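Local coordinates for protein probable uracil-DNA glycosylase (Acanthamoeba polyphaga mimivirus, PDB 5X55) that is probably a DNA glycosylase of the uracil-DNA glycosylase superfamily, built on a short four-stranded parallel sheet flanked by helices, at residues E100-D105 / W246-T251; D136-V141 / L170-M175; N176-G181 / G250-N255; V186-D191 / H300-R305. All coordinates share one frame; numbering follows the deposited sequence.

Contact 1. Residues E100-D105 / W246-T251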
loop_
_atom_site.group_PDB
_atom_site.type_symbol
_atom_site.label_atom_id
_atom_site.label_comp_id
_atom_site.label_asym_id
_atom_site.label_seq_id
_atom_site.Cartn_x
_atom_site.Cartn_y
_atom_site.Cartn_z
ATOM N N GLU A 100 17.897 0.275 -2.670
ATOM C CA GLU A 100 18.059 -1.167 -2.767
ATOM C C GLU A 100 16.780 -1.897 -2.378
ATOM O O GLU A 100 16.507 -2.979 -2.909
ATOM C CB GLU A 100 19.241 -1.624 -1.923
ATOM C CG GLU A 100 20.567 -1.373 -2.622
ATOM C CD GLU A 100 21.770 -1.768 -1.784
ATOM O OE1 GLU A 100 22.004 -1.135 -0.736
ATOM O OE2 GLU A 100 22.475 -2.721 -2.173
ATOM N N TYR A 101 15.969 -1.302 -1.496
ATOM C CA TYR A 101 14.678 -1.852 -1.100
ATOM C C TYR A 101 13.549 -1.440 -2.033
ATOM O O TYR A 101 12.631 -2.232 -2.275
ATOM C CB TYR A 101 14.303 -1.406 0.318
ATOM C CG TYR A 101 15.241 -1.859 1.409
ATOM C CD1 TYR A 101 15.141 -3.129 1.954
ATOM C CD2 TYR A 101 16.208 -1.001 1.916
ATOM C CE1 TYR A 101 15.992 -3.547 2.954
ATOM C CE2 TYR A 101 17.061 -1.403 2.926
ATOM C CZ TYR A 101 16.949 -2.679 3.446
ATOM O OH TYR A 101 17.806 -3.085 4.447
ATOM N N ILE A 102 13.553 -0.205 -2.528
ATOM C CA ILE A 102 12.349 0.258 -3.205
ATOM C C ILE A 102 12.507 0.124 -4.719
ATOM O O ILE A 102 11.522 -0.104 -5.431
ATOM C CB ILE A 102 11.973 1.696 -2.780
ATOM C CG1 ILE A 102 10.542 2.019 -3.214
ATOM C CG2 ILE A 102 12.931 2.735 -3.328
ATOM C CD1 ILE A 102 9.487 1.249 -2.446
ATOM N N LEU A 103 13.732 0.236 -5.228
ATOM C CA LEU A 103 13.965 0.111 -6.668
ATOM C C LEU A 103 14.523 -1.281 -6.961
ATOM O O LEU A 103 15.727 -1.485 -7.102
ATOM C CB LEU A 103 14.896 1.208 -7.166
ATOM C CG LEU A 103 15.029 1.168 -8.685
ATOM C CD1 LEU A 103 13.720 1.608 -9.297
ATOM C CD2 LEU A 103 16.186 2.011 -9.187
ATOM N N ILE A 104 13.614 -2.245 -7.092
ATOM C CA ILE A 104 13.948 -3.664 -7.092
ATOM C C ILE A 104 14.021 -4.194 -8.520
ATOM O O ILE A 104 13.152 -3.903 -9.353
ATOM C CB ILE A 104 12.906 -4.443 -6.269
ATOM C CG1 ILE A 104 12.992 -4.051 -4.806
ATOM C CG2 ILE A 104 13.074 -5.950 -6.426
ATOM C CD1 ILE A 104 11.843 -4.602 -4.026
ATOM N N ASP A 105 15.035 -5.006 -8.794
ATOM C CA ASP A 105 15.194 -5.672 -10.082
ATOM C C ASP A 105 14.945 -7.165 -9.897
ATOM O O ASP A 105 15.654 -7.827 -9.124
ATOM C CB ASP A 105 16.590 -5.417 -10.646
ATOM C CG ASP A 105 16.844 -6.139 -11.960
ATOM O OD1 ASP A 105 15.889 -6.603 -12.628
ATOM O OD2 ASP A 105 18.029 -6.222 -12.337
ATOM N N TRP A 246 7.193 7.606 -7.026
ATOM C CA TRP A 246 6.078 8.216 -6.313
ATOM C C TRP A 246 6.254 8.088 -4.813
ATOM O O TRP A 246 5.934 9.017 -4.059
ATOM C CB TRP A 246 4.753 7.564 -6.728
ATOM C CG TRP A 246 4.441 7.653 -8.169
ATOM C CD1 TRP A 246 5.126 8.360 -9.127
ATOM C CD2 TRP A 246 3.362 7.005 -8.842
ATOM N NE1 TRP A 246 4.535 8.189 -10.346
ATOM C CE2 TRP A 246 3.449 7.356 -10.201
ATOM C CE3 TRP A 246 2.328 6.156 -8.422
ATOM C CZ2 TRP A 246 2.552 6.877 -11.150
ATOM C CZ3 TRP A 246 1.428 5.687 -9.359
ATOM C CH2 TRP A 246 1.548 6.046 -10.712
ATOM N N ILE A 247 6.723 6.929 -4.361
ATOM C CA ILE A 247 6.803 6.676 -2.930
ATOM C C ILE A 247 7.878 7.541 -2.308
ATOM O O ILE A 247 7.681 8.106 -1.224
ATOM C CB ILE A 247 7.040 5.179 -2.680
ATOM C CG1 ILE A 247 5.847 4.373 -3.210
ATOM C CG2 ILE A 247 7.329 4.881 -1.184
ATOM C CD1 ILE A 247 6.190 2.925 -3.419
ATOM N N LEU A 248 9.016 7.697 -2.999
ATOM C CA LEU A 248 10.089 8.547 -2.482
ATOM C C LEU A 248 9.637 9.992 -2.298
ATOM O O LEU A 248 10.195 10.708 -1.460
ATOM C CB LEU A 248 11.291 8.486 -3.413
ATOM C CG LEU A 248 12.083 7.183 -3.328
ATOM C CD1 LEU A 248 12.785 6.872 -4.649
ATOM C CD2 LEU A 248 13.089 7.247 -2.166
ATOM N N GLN A 249 8.629 10.431 -3.059
ATOM C CA GLN A 249 8.102 11.791 -2.998
ATOM C C GLN A 249 6.906 11.925 -2.063
ATOM O O GLN A 249 6.210 12.947 -2.105
ATOM C CB GLN A 249 7.714 12.280 -4.398
ATOM C CG GLN A 249 8.887 12.348 -5.413
ATOM C CD GLN A 249 8.414 12.709 -6.807
ATOM O OE1 GLN A 249 8.062 13.859 -7.086
ATOM N NE2 GLN A 249 8.350 11.712 -7.681
ATOM N N GLY A 250 6.645 10.929 -1.226
ATOM C CA GLY A 250 5.612 11.040 -0.223
ATOM C C GLY A 250 4.293 10.361 -0.535
ATOM O O GLY A 250 3.309 10.630 0.160
ATOM N N THR A 251 4.238 9.482 -1.535
ATOM C CA THR A 251 3.040 8.693 -1.795
ATOM C C THR A 251 3.118 7.409 -0.963
ATOM O O THR A 251 3.905 6.505 -1.268
ATOM C CB THR A 251 2.885 8.391 -3.285
ATOM O OG1 THR A 251 3.215 9.560 -4.044
ATOM C CG2 THR A 251 1.432 8.018 -3.583
#

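Contact 2. Residues D136-V141 / L170-M175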
loop_
_atom_site.group_PDB
_atom_site.type_symbol
_atom_site.label_atom_id
_atom_site.label_comp_id
_atom_site.label_asym_id
_atom_site.label_seq_id
_atom_site.Cartn_x
_atom_site.Cartn_y
_atom_site.Cartn_z
ATOM N N ASP A 136 8.023 4.989 17.497
ATOM C CA ASP A 136 6.967 5.417 18.407
ATOM C C ASP A 136 5.648 4.752 18.048
ATOM O O ASP A 136 4.998 4.139 18.908
ATOM C CB ASP A 136 6.839 6.944 18.403
ATOM C CG ASP A 136 7.930 7.618 19.249
ATOM O OD1 ASP A 136 8.989 6.983 19.468
ATOM O OD2 ASP A 136 7.738 8.771 19.699
ATOM N N PHE A 137 5.263 4.806 16.769
ATOM C CA PHE A 137 4.054 4.096 16.377
ATOM C C PHE A 137 4.177 2.625 16.731
ATOM O O PHE A 137 3.261 2.039 17.322
ATOM C CB PHE A 137 3.773 4.268 14.884
ATOM C CG PHE A 137 2.827 3.244 14.335
ATOM C CD1 PHE A 137 1.466 3.315 14.613
ATOM C CD2 PHE A 137 3.291 2.206 13.559
ATOM C CE1 PHE A 137 0.589 2.380 14.118
ATOM C CE2 PHE A 137 2.425 1.260 13.065
ATOM C CZ PHE A 137 1.058 1.347 13.347
ATOM N N PHE A 138 5.338 2.031 16.450
ATOM C CA PHE A 138 5.468 0.607 16.700
ATOM C C PHE A 138 5.411 0.314 18.193
ATOM O O PHE A 138 4.819 -0.691 18.607
ATOM C CB PHE A 138 6.750 0.072 16.060
ATOM C CG PHE A 138 6.589 -1.301 15.513
ATOM C CD1 PHE A 138 6.706 -2.408 16.337
ATOM C CD2 PHE A 138 6.258 -1.489 14.185
ATOM C CE1 PHE A 138 6.527 -3.680 15.835
ATOM C CE2 PHE A 138 6.078 -2.747 13.674
ATOM C CZ PHE A 138 6.208 -3.847 14.496
ATOM N N LYS A 139 5.935 1.225 19.020
ATOM C CA LYS A 139 5.846 1.025 20.463
ATOM C C LYS A 139 4.390 1.041 20.918
ATOM O O LYS A 139 4.001 0.281 21.812
ATOM C CB LYS A 139 6.672 2.094 21.182
ATOM C CG LYS A 139 6.528 2.111 22.698
ATOM C CD LYS A 139 7.367 3.236 23.308
ATOM C CE LYS A 139 7.096 3.415 24.797
ATOM N NZ LYS A 139 7.698 4.682 25.313
ATOM N N TYR A 140 3.558 1.864 20.275
ATOM C CA TYR A 140 2.137 1.860 20.612
ATOM C C TYR A 140 1.474 0.556 20.184
ATOM O O TYR A 140 0.578 0.051 20.873
ATOM C CB TYR A 140 1.432 3.056 19.968
ATOM C CG TYR A 140 -0.082 2.991 20.069
ATOM C CD1 TYR A 140 -0.740 3.331 21.254
ATOM C CD2 TYR A 140 -0.857 2.605 18.976
ATOM C CE1 TYR A 140 -2.132 3.277 21.352
ATOM C CE2 TYR A 140 -2.254 2.544 19.066
ATOM C CZ TYR A 140 -2.882 2.883 20.257
ATOM O OH TYR A 140 -4.262 2.817 20.346
ATOM N N VAL A 141 1.909 -0.016 19.063
ATOM C CA VAL A 141 1.200 -1.176 18.542
ATOM C C VAL A 141 1.543 -2.430 19.339
ATOM O O VAL A 141 0.665 -3.268 19.589
ATOM C CB VAL A 141 1.490 -1.324 17.038
ATOM C CG1 VAL A 141 1.306 -2.736 16.596
ATOM C CG2 VAL A 141 0.548 -0.432 16.265
ATOM N N LEU A 170 11.041 -6.756 2.777
ATOM C CA LEU A 170 10.170 -5.855 2.031
ATOM C C LEU A 170 8.828 -5.611 2.713
ATOM O O LEU A 170 8.043 -4.792 2.222
ATOM C CB LEU A 170 9.928 -6.404 0.630
ATOM C CG LEU A 170 11.191 -6.677 -0.162
ATOM C CD1 LEU A 170 10.818 -7.265 -1.517
ATOM C CD2 LEU A 170 11.949 -5.373 -0.317
ATOM N N LEU A 171 8.555 -6.293 3.826
ATOM C CA LEU A 171 7.236 -6.251 4.453
ATOM C C LEU A 171 6.762 -4.825 4.726
ATOM O O LEU A 171 5.597 -4.477 4.486
ATOM C CB LEU A 171 7.274 -7.045 5.760
ATOM C CG LEU A 171 5.960 -7.013 6.539
ATOM C CD1 LEU A 171 4.881 -7.688 5.710
ATOM C CD2 LEU A 171 6.118 -7.676 7.895
ATOM N N PHE A 172 7.645 -3.992 5.263
ATOM C CA PHE A 172 7.291 -2.637 5.660
ATOM C C PHE A 172 7.947 -1.608 4.737
ATOM O O PHE A 172 8.299 -0.508 5.171
ATOM C CB PHE A 172 7.684 -2.393 7.117
ATOM C CG PHE A 172 6.872 -3.174 8.126
ATOM C CD1 PHE A 172 5.490 -3.241 8.037
ATOM C CD2 PHE A 172 7.505 -3.828 9.187
ATOM C CE1 PHE A 172 4.733 -3.962 8.992
ATOM C CE2 PHE A 172 6.771 -4.547 10.138
ATOM C CZ PHE A 172 5.369 -4.605 10.039
ATOM N N ASN A 173 8.100 -1.976 3.463
ATOM C CA ASN A 173 8.880 -1.209 2.490
ATOM C C ASN A 173 8.481 0.263 2.445
ATOM O O ASN A 173 9.339 1.159 2.506
ATOM C CB ASN A 173 8.706 -1.842 1.109
ATOM C CG ASN A 173 9.950 -1.764 0.270
ATOM O OD1 ASN A 173 11.016 -1.354 0.735
ATOM N ND2 ASN A 173 9.832 -2.184 -0.978
ATOM N N THR A 174 7.183 0.537 2.299
ATOM C CA THR A 174 6.745 1.925 2.177
ATOM C C THR A 174 7.066 2.722 3.434
ATOM O O THR A 174 7.445 3.896 3.347
ATOM C CB THR A 174 5.255 1.989 1.867
ATOM O OG1 THR A 174 4.987 1.171 0.723
ATOM C CG2 THR A 174 4.862 3.417 1.527
ATOM N N MET A 175 6.941 2.101 4.608
ATOM C CA MET A 175 7.295 2.782 5.858
ATOM C C MET A 175 8.796 2.975 5.983
ATOM O O MET A 175 9.247 3.964 6.566
ATOM C CB MET A 175 6.766 1.997 7.068
ATOM C CG MET A 175 5.222 1.947 7.115
ATOM S SD MET A 175 4.500 0.602 8.073
ATOM C CE MET A 175 4.957 1.105 9.735
#

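Contact 3. Residues N176-G181 / G250-N255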
loop_
_atom_site.group_PDB
_atom_site.type_symbol
_atom_site.label_atom_id
_atom_site.label_comp_id
_atom_site.label_asym_id
_atom_site.label_seq_id
_atom_site.Cartn_x
_atom_site.Cartn_y
_atom_site.Cartn_z
ATOM N N ASN A 176 9.585 2.043 5.456
ATOM C CA ASN A 176 11.028 2.212 5.515
ATOM C C ASN A 176 11.494 3.309 4.571
ATOM O O ASN A 176 12.506 3.963 4.845
ATOM C CB ASN A 176 11.720 0.879 5.230
ATOM C CG ASN A 176 11.578 -0.094 6.401
ATOM O OD1 ASN A 176 11.635 0.326 7.556
ATOM N ND2 ASN A 176 11.365 -1.381 6.111
ATOM N N VAL A 177 10.766 3.548 3.478
ATOM C CA VAL A 177 11.094 4.705 2.650
ATOM C C VAL A 177 10.601 5.995 3.298
ATOM O O VAL A 177 11.318 6.990 3.320
ATOM C CB VAL A 177 10.526 4.557 1.227
ATOM C CG1 VAL A 177 10.781 5.840 0.450
ATOM C CG2 VAL A 177 11.140 3.384 0.509
ATOM N N LEU A 178 9.383 6.009 3.839
ATOM C CA LEU A 178 8.722 7.264 4.224
ATOM C C LEU A 178 8.473 7.367 5.712
ATOM O O LEU A 178 7.576 6.673 6.230
ATOM C CB LEU A 178 7.385 7.404 3.512
ATOM C CG LEU A 178 7.345 8.045 2.140
ATOM C CD1 LEU A 178 5.876 8.145 1.708
ATOM C CD2 LEU A 178 8.020 9.399 2.235
ATOM N N PRO A 179 9.175 8.231 6.435
ATOM C CA PRO A 179 8.747 8.550 7.792
ATOM C C PRO A 179 7.363 9.150 7.775
ATOM O O PRO A 179 6.943 9.778 6.779
ATOM C CB PRO A 179 9.808 9.552 8.273
ATOM C CG PRO A 179 10.458 10.056 7.045
ATOM C CD PRO A 179 10.405 8.949 6.054
ATOM N N PRO A 180 6.582 8.966 8.848
ATOM C CA PRO A 180 5.186 9.445 8.832
ATOM C C PRO A 180 5.059 10.934 8.555
ATOM O O PRO A 180 4.111 11.357 7.881
ATOM C CB PRO A 180 4.663 9.083 10.231
ATOM C CG PRO A 180 5.864 8.805 11.063
ATOM C CD PRO A 180 6.975 8.375 10.139
ATOM N N GLY A 181 6.009 11.740 9.032
ATOM C CA GLY A 181 5.963 13.178 8.816
ATOM C C GLY A 181 6.175 13.607 7.385
ATOM O O GLY A 181 5.985 14.786 7.070
ATOM N N GLY A 250 6.645 10.929 -1.226
ATOM C CA GLY A 250 5.612 11.040 -0.223
ATOM C C GLY A 250 4.293 10.361 -0.535
ATOM O O GLY A 250 3.309 10.630 0.160
ATOM N N THR A 251 4.238 9.482 -1.535
ATOM C CA THR A 251 3.040 8.693 -1.795
ATOM C C THR A 251 3.118 7.409 -0.963
ATOM O O THR A 251 3.905 6.505 -1.268
ATOM C CB THR A 251 2.885 8.391 -3.285
ATOM O OG1 THR A 251 3.215 9.560 -4.044
ATOM C CG2 THR A 251 1.432 8.018 -3.583
ATOM N N PHE A 252 2.289 7.326 0.080
ATOM C CA PHE A 252 2.324 6.220 1.046
ATOM C C PHE A 252 1.402 5.113 0.543
ATOM O O PHE A 252 0.213 5.068 0.854
ATOM C CB PHE A 252 1.907 6.721 2.425
ATOM C CG PHE A 252 2.105 5.731 3.551
ATOM C CD1 PHE A 252 3.381 5.406 3.998
ATOM C CD2 PHE A 252 1.014 5.185 4.211
ATOM C CE1 PHE A 252 3.571 4.531 5.057
ATOM C CE2 PHE A 252 1.196 4.303 5.278
ATOM C CZ PHE A 252 2.484 3.974 5.700
ATOM N N MET A 253 1.960 4.203 -0.234
ATOM C CA MET A 253 1.183 3.188 -0.940
ATOM C C MET A 253 1.374 1.873 -0.207
ATOM O O MET A 253 2.375 1.187 -0.407
ATOM C CB MET A 253 1.626 3.074 -2.396
ATOM C CG MET A 253 1.668 4.407 -3.155
ATOM S SD MET A 253 2.084 4.168 -4.905
ATOM C CE MET A 253 0.574 3.344 -5.447
ATOM N N ILE A 254 0.401 1.515 0.629
ATOM C CA ILE A 254 0.434 0.275 1.392
ATOM C C ILE A 254 -0.799 -0.562 1.055
ATOM O O ILE A 254 -1.810 -0.061 0.556
ATOM C CB ILE A 254 0.491 0.540 2.909
ATOM C CG1 ILE A 254 -0.727 1.361 3.335
ATOM C CG2 ILE A 254 1.767 1.251 3.295
ATOM C CD1 ILE A 254 -0.981 1.352 4.819
ATOM N N ASN A 255 -0.705 -1.853 1.360
ATOM C CA ASN A 255 -1.826 -2.779 1.316
ATOM C C ASN A 255 -2.393 -2.954 2.726
ATOM O O ASN A 255 -1.636 -3.148 3.679
ATOM C CB ASN A 255 -1.378 -4.123 0.748
ATOM C CG ASN A 255 -0.994 -4.046 -0.726
ATOM O OD1 ASN A 255 -1.737 -3.503 -1.533
ATOM N ND2 ASN A 255 0.160 -4.606 -1.082
#

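Contact 4. Residues V186-D191 / H300-R305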
loop_
_atom_site.group_PDB
_atom_site.type_symbol
_atom_site.label_atom_id
_atom_site.label_comp_id
_atom_site.label_asym_id
_atom_site.label_seq_id
_atom_site.Cartn_x
_atom_site.Cartn_y
_atom_site.Cartn_z
ATOM N N VAL A 186 -1.956 8.947 0.881
ATOM C CA VAL A 186 -2.077 7.554 1.303
ATOM C C VAL A 186 -2.938 6.856 0.265
ATOM O O VAL A 186 -4.102 7.234 0.072
ATOM C CB VAL A 186 -2.710 7.433 2.698
ATOM C CG1 VAL A 186 -2.880 5.957 3.068
ATOM C CG2 VAL A 186 -1.883 8.191 3.745
ATOM N N ILE A 187 -2.369 5.864 -0.422
ATOM C CA ILE A 187 -3.095 5.054 -1.405
ATOM C C ILE A 187 -3.158 3.616 -0.892
ATOM O O ILE A 187 -2.153 2.891 -0.904
ATOM C CB ILE A 187 -2.458 5.109 -2.803
ATOM C CG1 ILE A 187 -2.127 6.556 -3.193
ATOM C CG2 ILE A 187 -3.402 4.463 -3.839
ATOM C CD1 ILE A 187 -1.794 6.738 -4.650
ATOM N N LEU A 188 -4.343 3.187 -0.484
ATOM C CA LEU A 188 -4.525 1.836 0.030
ATOM C C LEU A 188 -4.761 0.825 -1.084
ATOM O O LEU A 188 -5.606 1.029 -1.960
ATOM C CB LEU A 188 -5.689 1.803 0.998
ATOM C CG LEU A 188 -5.268 2.462 2.298
ATOM C CD1 LEU A 188 -6.509 2.978 2.979
ATOM C CD2 LEU A 188 -4.515 1.447 3.152
ATOM N N GLY A 189 -3.998 -0.258 -1.050
ATOM C CA GLY A 189 -4.386 -1.479 -1.716
ATOM C C GLY A 189 -5.098 -2.417 -0.742
ATOM O O GLY A 189 -5.262 -2.152 0.454
ATOM N N GLN A 190 -5.543 -3.534 -1.275
ATOM C CA GLN A 190 -6.226 -4.507 -0.441
ATOM C C GLN A 190 -5.238 -5.596 -0.047
ATOM O O GLN A 190 -4.630 -5.509 1.022
ATOM C CB GLN A 190 -7.427 -5.061 -1.185
ATOM C CG GLN A 190 -8.321 -5.940 -0.351
ATOM C CD GLN A 190 -9.569 -6.362 -1.127
ATOM O OE1 GLN A 190 -10.613 -5.728 -1.022
ATOM N NE2 GLN A 190 -9.459 -7.439 -1.902
ATOM N N ASP A 191 -5.024 -6.588 -0.910
ATOM C CA ASP A 191 -4.063 -7.646 -0.631
ATOM C C ASP A 191 -2.834 -7.532 -1.548
ATOM O O ASP A 191 -2.910 -6.939 -2.633
ATOM C CB ASP A 191 -4.737 -9.026 -0.788
ATOM C CG ASP A 191 -5.963 -9.191 0.128
ATOM O OD1 ASP A 191 -7.118 -9.209 -0.371
ATOM O OD2 ASP A 191 -5.774 -9.269 1.365
ATOM N N HIS A 300 -12.456 2.412 0.622
ATOM C CA HIS A 300 -13.379 3.461 1.041
ATOM C C HIS A 300 -13.865 3.243 2.471
ATOM O O HIS A 300 -13.946 4.199 3.271
ATOM C CB HIS A 300 -14.558 3.506 0.077
ATOM C CG HIS A 300 -15.552 4.571 0.406
ATOM N ND1 HIS A 300 -16.908 4.336 0.466
ATOM C CD2 HIS A 300 -15.381 5.879 0.713
ATOM C CE1 HIS A 300 -17.531 5.457 0.773
ATOM N NE2 HIS A 300 -16.628 6.409 0.925
ATOM N N LYS A 301 -14.206 1.996 2.805
ATOM C CA LYS A 301 -14.501 1.679 4.193
ATOM C C LYS A 301 -13.349 2.107 5.078
ATOM O O LYS A 301 -13.546 2.814 6.073
ATOM C CB LYS A 301 -14.784 0.189 4.367
ATOM C CG LYS A 301 -14.795 -0.226 5.843
ATOM C CD LYS A 301 -15.496 -1.563 6.063
ATOM C CE LYS A 301 -14.623 -2.742 5.630
ATOM N NZ LYS A 301 -13.370 -2.809 6.430
ATOM N N LEU A 302 -12.121 1.735 4.704
ATOM C CA LEU A 302 -10.998 2.121 5.557
ATOM C C LEU A 302 -10.880 3.636 5.675
ATOM O O LEU A 302 -10.568 4.150 6.751
ATOM C CB LEU A 302 -9.696 1.534 5.029
ATOM C CG LEU A 302 -9.569 0.032 5.142
ATOM C CD1 LEU A 302 -8.167 -0.323 4.736
ATOM C CD2 LEU A 302 -9.865 -0.429 6.556
ATOM N N CYS A 303 -11.101 4.371 4.581
ATOM C CA CYS A 303 -10.955 5.826 4.632
ATOM C C CYS A 303 -12.068 6.508 5.414
ATOM O O CYS A 303 -11.950 7.700 5.728
ATOM C CB CYS A 303 -10.893 6.397 3.220
ATOM S SG CYS A 303 -9.311 6.013 2.381
ATOM N N GLN A 304 -13.145 5.798 5.720
ATOM C CA GLN A 304 -14.129 6.346 6.644
ATOM C C GLN A 304 -13.714 6.230 8.102
ATOM O O GLN A 304 -14.493 6.605 8.981
ATOM C CB GLN A 304 -15.471 5.672 6.402
ATOM C CG GLN A 304 -16.007 6.113 5.061
ATOM C CD GLN A 304 -17.311 5.494 4.726
ATOM O OE1 GLN A 304 -18.341 5.825 5.333
ATOM N NE2 GLN A 304 -17.294 4.569 3.764
ATOM N N ARG A 305 -12.509 5.732 8.391
ATOM C CA ARG A 305 -11.944 5.977 9.708
ATOM C C ARG A 305 -11.442 7.398 9.847
ATOM O O ARG A 305 -11.153 7.829 10.971
ATOM C CB ARG A 305 -10.783 5.028 10.005
ATOM C CG ARG A 305 -11.112 3.543 9.954
ATOM C CD ARG A 305 -9.883 2.754 10.343
ATOM N NE ARG A 305 -9.566 2.909 11.765
ATOM C CZ ARG A 305 -10.075 2.131 12.718
ATOM N NH1 ARG A 305 -10.929 1.154 12.399
ATOM N NH2 ARG A 305 -9.741 2.329 13.984
#

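Contact 1. Residues E100-D105 / W246-T251
Two helix ends meet here: Ile102, the last helical residue of 98-102, faces Ile247 and Leu248 just ahead of the Schellman motif that finishes helix 244-248. The nearest CA atoms, those of Ile102 and Ile247, are 8.5 Å apart, and the gap is bridged purely by hydrocarbon. Ile102 does this with both of its branches. Its longer arm, CG1 set anti to the backbone N (chi1 -166°), reaches out so that Ile102 CD1 touches Ile247 CD1 at 3.8 Å, the two side chains passing each other on a slant. The other branch, lodged between the backbone N and the carbonyl carbon, brings Ile102 CG2 to within 4.3 Å of Leu248 CD1, on the more exposed side of the contact. In the alpha/beta fold this joins a helix near the start of the model to the helix that feeds directly into strand 251-255. Val177 of helix 173-177 touches all three side chains, and Cys207 adds to the packing on Ile102. The turn behind Ile247 is closed by Thr251 N bonding Trp246 O at 3.1 Å and Gly250 N bonding Ile247 O at 3.0 Å, with Gly250 at a positive phi of 101°. Trp246 O also receives the hydroxyl of its partner across the turn, Thr251 OG1 lying 2.8 Å away and 56° out of the carbonyl plane, on the same face as Thr251 N. Trp246 O thus accepts from both the amide and the hydroxyl of Thr251, while Trp246 NE1 is tied to Trp368 O.

Contact 2. Residues D136-V141 / L170-M175
Helix 135-142 and the start of helix 173-177 stand well apart, Phe137 CA and Met175 CA being the nearest pair at 11.1 Å, so long side chains have to fill the interval. Ahead of the second helix the chain makes a type I beta turn from Leu170 to Asn173, closed by Asn173 N to Leu170 O at 3.1 Å, and Phe172 takes the N-cap position. Two separate pairs of side chains then meet. In the first, Phe137 comes off its helix with CG anti to the backbone N (chi1 162°) and presents CE2 to the terminal methyl of Met175, with 4.2 Å between Phe137 CE2 and Met175 CE. The methionine runs extended as far as CG and SD and then bends at chi3 (69°), which turns the methyl rather than the sulfur toward the ring; the two side chains lie roughly at right angles. In the second pair, Phe138 and Phe172 also cross at about a right angle and touch through ring carbons: Phe138 CE2 lies 4.0 Å from Phe172 CE2 and 4.1 Å from Phe172 CZ. One face of the Phe172 ring is taken by Leu171 CD2, 3.8 Å above the plane and shifted toward the rim. All four residues are buried, and the contact is wholly apolar. Around it, Phe137 also packs on Leu279 and Tyr282 of helix 273-286 and Phe138 on Leu129, while Met175 reaches Phe252, so that helix 173-177 lies between helix 135-142 and strand 251-255.

Contact 3. Residues N176-G181 / G250-N255
The ring of Phe252 is met at its edge, near its plane, by Leu178 CD1 from across the contact, while one of its faces carries Ile254 CG2 from its own strand, 3.6 Å above the plane and offset toward the rim. That strand, 251-255, is an outermost strand of the four-stranded parallel sheet at the core of this alpha/beta fold, and Leu178 is the residue where the chain leaves helix 173-177. The contact therefore seats the exit of a helix against the entrance of a sheet strand. Leu178 does nearly all of the work. Both of its methyls come down on the backbone of Gly250: Leu178 CD1 is 3.5 Å from Gly250 CA, and Leu178 CD2 is 3.8 Å from the same Gly250 CA. CD1 leans toward the carbonyl carbon of Gly250 and CD2 toward its N, so the fork of the leucine spreads along the glycine that ends helix 244-248. Leu178 CD1 also lies 3.9 Å from Thr251 N and approaches the side chain of Phe252 at its CB. Phe252 itself is the centre of an inverse gamma turn, yet its backbone still bonds to Val185 and Ile187 of the adjoining strand. The CB of Thr251 points away from Leu178, and its hydroxyl has its partner in Trp246. On the helix side, the carbonyl of Leu178 is held by Trp134 NE1, and Pro180 packs on the same tryptophan. The leucine methyl also passes close to one strand amide, with Leu178 CD1 4.0 Å from Phe252 N.

Contact 4. Residues V186-D191 / H300-R305
Strand 185-189 faces the last turn of helix 297-303, the nearest CA pair being Leu188 and Leu302 at 8.5 Å. From the strand one methyl makes the contact. Leu188 has CG anti to its own carbonyl carbon (chi1 -74°), and this lifts CD1 toward the helix, where it touches two successive residues. It meets the leucine with Leu188 CD1 4.1 Å from Leu302 CB and equally far from Leu302 CD1, the two leucines crossing at about a right angle. The same methyl, Leu188 CD1, lies 4.2 Å from Cys303 SG, a thiol that also rests on Phe292 and Ala294. No hydrogen bond links the segments. Beyond the touching residues, Gln304 NE2 lies over one face of the His300 ring, 3.1 Å above its plane near the rim, and bonds Met331 O; His300 ND1 is held by Ser330 OG. Leu188 belongs to a central strand, between 251-255 and 291-295, and its side chain also touches Ile254. Helix 297-303 links the parallel neighbours 291-295 and 312-316, a beta-alpha-beta crossover laid over one face of the sheet as in other alpha/beta folds.

Contacts 1 and 3 are closest, their centres about 9 Å apart, and share Gly250 and Thr251; Ile247 O of contact 1 also lies 3.4 Å from Leu178 CG of contact 3. Contacts 2 and 3 both use helix 173-177, and Thr174 OG1 is 2.8 Å from Met253 O, a probable hydrogen bond tying that helix to the strand. The sheet carries contact 3 into contact 4, with Ile254 O 2.7 Å from Gly189 N and Phe252 O 3.0 Å from Ile187 N. Contact 1 reaches contact 4 through Thr251 CG2, 3.6 Å from Ile187 CD1, although their centres are about 20 Å apart. Contacts 2 and 4 do not touch, their nearest atoms being about 7 Å apart.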